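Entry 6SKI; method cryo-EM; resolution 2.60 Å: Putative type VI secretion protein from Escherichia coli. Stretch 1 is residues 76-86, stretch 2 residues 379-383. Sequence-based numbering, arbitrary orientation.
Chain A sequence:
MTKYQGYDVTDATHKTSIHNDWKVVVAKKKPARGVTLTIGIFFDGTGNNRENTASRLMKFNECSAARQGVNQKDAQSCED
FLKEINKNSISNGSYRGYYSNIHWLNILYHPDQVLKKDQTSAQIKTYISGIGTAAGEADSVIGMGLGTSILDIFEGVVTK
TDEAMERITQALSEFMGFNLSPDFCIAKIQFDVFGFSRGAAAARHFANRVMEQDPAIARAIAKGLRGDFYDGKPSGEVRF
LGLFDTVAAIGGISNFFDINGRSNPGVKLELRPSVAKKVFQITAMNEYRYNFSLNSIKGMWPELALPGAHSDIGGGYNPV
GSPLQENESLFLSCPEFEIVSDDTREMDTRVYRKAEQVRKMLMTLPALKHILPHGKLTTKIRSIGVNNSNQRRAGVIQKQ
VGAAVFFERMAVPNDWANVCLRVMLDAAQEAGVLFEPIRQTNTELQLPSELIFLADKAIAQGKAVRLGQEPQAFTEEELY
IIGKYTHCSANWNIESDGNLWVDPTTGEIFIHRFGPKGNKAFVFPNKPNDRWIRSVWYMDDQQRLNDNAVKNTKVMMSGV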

# COMPACT_ATOMS: atom_id res chain seq x y z
N GLN A 76 -6.70 -9.36 -30.54
CA GLN A 76 -5.47 -9.04 -31.26
C GLN A 76 -5.64 -7.82 -32.13
O GLN A 76 -4.70 -7.04 -32.30
CB GLN A 76 -5.01 -10.24 -32.09
CG GLN A 76 -3.74 -9.99 -32.86
CD GLN A 76 -2.53 -9.92 -31.96
OE1 GLN A 76 -1.84 -8.91 -31.90
NE2 GLN A 76 -2.26 -11.01 -31.25
N SER A 77 -6.85 -7.60 -32.67
CA SER A 77 -7.10 -6.38 -33.41
C SER A 77 -7.09 -5.16 -32.51
O SER A 77 -6.64 -4.09 -32.93
CB SER A 77 -8.44 -6.47 -34.15
OG SER A 77 -8.51 -7.65 -34.92
N CYS A 78 -7.56 -5.29 -31.27
CA CYS A 78 -7.46 -4.19 -30.31
C CYS A 78 -6.00 -3.87 -30.00
O CYS A 78 -5.62 -2.69 -29.94
CB CYS A 78 -8.19 -4.55 -29.02
SG CYS A 78 -9.99 -4.61 -29.13
N GLU A 79 -5.19 -4.90 -29.79
CA GLU A 79 -3.76 -4.68 -29.56
C GLU A 79 -3.11 -3.99 -30.75
O GLU A 79 -2.32 -3.06 -30.57
CB GLU A 79 -3.06 -6.00 -29.26
CG GLU A 79 -1.57 -5.86 -29.04
CD GLU A 79 -1.00 -6.94 -28.14
OE1 GLU A 79 -1.07 -6.77 -26.91
OE2 GLU A 79 -0.49 -7.94 -28.67
N ASP A 80 -3.42 -4.44 -31.96
CA ASP A 80 -2.86 -3.83 -33.16
C ASP A 80 -3.31 -2.38 -33.31
O ASP A 80 -2.52 -1.51 -33.68
CB ASP A 80 -3.26 -4.65 -34.39
CG ASP A 80 -2.36 -5.83 -34.62
OD1 ASP A 80 -1.48 -6.09 -33.77
OD2 ASP A 80 -2.53 -6.52 -35.65
N PHE A 81 -4.59 -2.12 -33.02
CA PHE A 81 -5.12 -0.76 -33.05
C PHE A 81 -4.34 0.15 -32.11
O PHE A 81 -3.86 1.22 -32.51
CB PHE A 81 -6.60 -0.80 -32.66
CG PHE A 81 -7.38 0.41 -33.06
CD1 PHE A 81 -6.78 1.49 -33.69
CD2 PHE A 81 -8.73 0.48 -32.79
CE1 PHE A 81 -7.52 2.59 -34.04
CE2 PHE A 81 -9.47 1.58 -33.14
CZ PHE A 81 -8.87 2.64 -33.76
N LEU A 82 -4.17 -0.29 -30.87
CA LEU A 82 -3.45 0.53 -29.90
C LEU A 82 -2.00 0.73 -30.31
O LEU A 82 -1.46 1.84 -30.18
CB LEU A 82 -3.53 -0.09 -28.51
CG LEU A 82 -2.94 0.76 -27.38
CD1 LEU A 82 -3.81 1.97 -27.10
CD2 LEU A 82 -2.77 -0.09 -26.13
N LYS A 83 -1.35 -0.32 -30.82
CA LYS A 83 0.03 -0.18 -31.26
C LYS A 83 0.14 0.82 -32.41
O LYS A 83 1.12 1.56 -32.50
CB LYS A 83 0.59 -1.53 -31.68
CG LYS A 83 1.57 -2.13 -30.70
CD LYS A 83 1.76 -3.62 -30.94
CE LYS A 83 2.53 -4.27 -29.81
NZ LYS A 83 1.65 -4.61 -28.66
N GLU A 84 -0.86 0.86 -33.29
CA GLU A 84 -0.77 1.74 -34.45
C GLU A 84 -1.08 3.19 -34.07
O GLU A 84 -0.52 4.11 -34.68
CB GLU A 84 -1.68 1.24 -35.57
CG GLU A 84 -3.06 1.85 -35.63
CD GLU A 84 -3.81 1.39 -36.85
OE1 GLU A 84 -3.73 0.18 -37.17
OE2 GLU A 84 -4.48 2.22 -37.50
N ILE A 85 -1.96 3.43 -33.10
CA ILE A 85 -2.18 4.81 -32.67
C ILE A 85 -0.95 5.35 -31.94
O ILE A 85 -0.52 6.48 -32.19
CB ILE A 85 -3.44 4.96 -31.81
CG1 ILE A 85 -4.60 4.15 -32.37
CG2 ILE A 85 -3.83 6.42 -31.71
CD1 ILE A 85 -5.89 4.40 -31.62
N ASN A 86 -0.38 4.56 -31.03
CA ASN A 86 0.79 5.02 -30.30
C ASN A 86 2.01 4.13 -30.55
O ASN A 86 2.76 4.34 -31.50
CB ASN A 86 0.47 5.12 -28.80
CG ASN A 86 0.35 3.77 -28.10
OD1 ASN A 86 0.67 2.72 -28.65
ND2 ASN A 86 -0.11 3.81 -26.86
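Stretch 2 (379-383) TKIRS

A strand that crosses a helix offers it every second side chain, and one long residue among them can account for much of the contact. The packing of residues 379-383 on residues 76-86 in this putative type VI secretion protein illustrates the principle. Although at least 295 positions separate any two residues that touch, the pieces meet closely: the helix, which enters from earlier in the chain and runs through residues 76-85, and the extended strand approach to 9.7 Å between axes, with an angle of 114° between their N-to-C directions. The strand therefore runs across the helix and somewhat against it. Its phi/psi values, near -100 to -130° and 120 to 135°, alternate the side chains, so that Lys380 and Arg382 point their CA-to-CB bonds toward the helix while Thr379, Ile381 and Ser383 point theirs away.

Along the helix, contact begins at Ser77, whose O lies 3.7 Å from Arg382 NH1, over one face of the guanidinium. That carbonyl already accepts the backbone hydrogen bond from Phe81 N, at 2.8 Å. Cys78 turns away from the strand, and Asp80, one turn beyond Gln76, comes next. Its CB packs over the guanidinium 3.6 Å from Arg382 NH2, and its OD2 forms a long salt bridge with the same NH2 at 3.9 Å. Because this oxygen lies well out of the guanidinium plane, the attraction is one of charge, with no N-H directed at it.

Phe81 marks the nearest backbone register, Phe81 CA lying 6.6 Å from Arg382 CA. Its CB leaves sideways, but a t rotamer at chi1 brings the end of the ring nearer the strand. Arg382 CB sits over one ring face, 3.8 Å from the centroid and 13° off the normal, a CH-pi contact. At the ring edge, Phe81 CZ comes within 3.1 Å of Lys380 O. Farther along the arginine, Arg382 CD lies 3.6 Å from Phe81 CA, so the aliphatic part of the side chain also packs against the helix backbone.

Leu82 faces away, and Glu84 returns to the contact with its CA-to-CB bond toward the strand. Glu84 OE1 lies near the guanidinium plane and forms a salt bridge with Arg382 NE at 3.0 Å; the accompanying hydrogen bond from NE is weak, its angle at hydrogen being 123°. Finally, Ile85 CG2 packs 3.8 Å from Lys380 CD, extending the apolar contact along the lysine's aliphatic stem, whose end leads away. Of the 380 Å² buried in total, Arg382 contributes 131 Å², the largest share.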

# COMPACT_ATOMS: atom_id res chain seq x y z
N THR A 379 -12.64 10.03 -31.75
CA THR A 379 -12.94 8.66 -32.15
C THR A 379 -11.93 8.25 -33.21
O THR A 379 -11.83 8.90 -34.26
CB THR A 379 -14.36 8.50 -32.68
OG1 THR A 379 -14.38 8.81 -34.08
CG2 THR A 379 -15.32 9.41 -31.94
N LYS A 380 -11.18 7.19 -32.93
CA LYS A 380 -10.14 6.72 -33.83
C LYS A 380 -10.65 5.52 -34.61
O LYS A 380 -11.28 4.61 -34.04
CB LYS A 380 -8.88 6.35 -33.05
CG LYS A 380 -8.18 7.55 -32.46
CD LYS A 380 -6.95 7.92 -33.25
CE LYS A 380 -6.31 9.18 -32.70
NZ LYS A 380 -5.91 10.11 -33.79
N ILE A 381 -10.39 5.53 -35.91
CA ILE A 381 -10.86 4.51 -36.84
C ILE A 381 -9.65 3.76 -37.38
O ILE A 381 -8.65 4.37 -37.77
CB ILE A 381 -11.67 5.13 -37.99
CG1 ILE A 381 -12.74 6.07 -37.46
CG2 ILE A 381 -12.30 4.04 -38.83
CD1 ILE A 381 -13.50 6.78 -38.55
N ARG A 382 -9.75 2.44 -37.41
CA ARG A 382 -8.79 1.56 -38.05
C ARG A 382 -9.50 0.85 -39.20
O ARG A 382 -10.62 0.38 -39.03
CB ARG A 382 -8.25 0.53 -37.05
CG ARG A 382 -7.11 -0.31 -37.56
CD ARG A 382 -6.45 -1.04 -36.42
NE ARG A 382 -5.64 -2.17 -36.86
CZ ARG A 382 -6.08 -3.42 -36.91
NH1 ARG A 382 -7.32 -3.70 -36.54
NH2 ARG A 382 -5.27 -4.39 -37.32
N SER A 383 -8.86 0.81 -40.36
CA SER A 383 -9.39 0.07 -41.50
C SER A 383 -8.27 -0.78 -42.08
O SER A 383 -7.25 -0.26 -42.52
CB SER A 383 -9.95 1.02 -42.56
OG SER A 383 -9.08 2.11 -42.79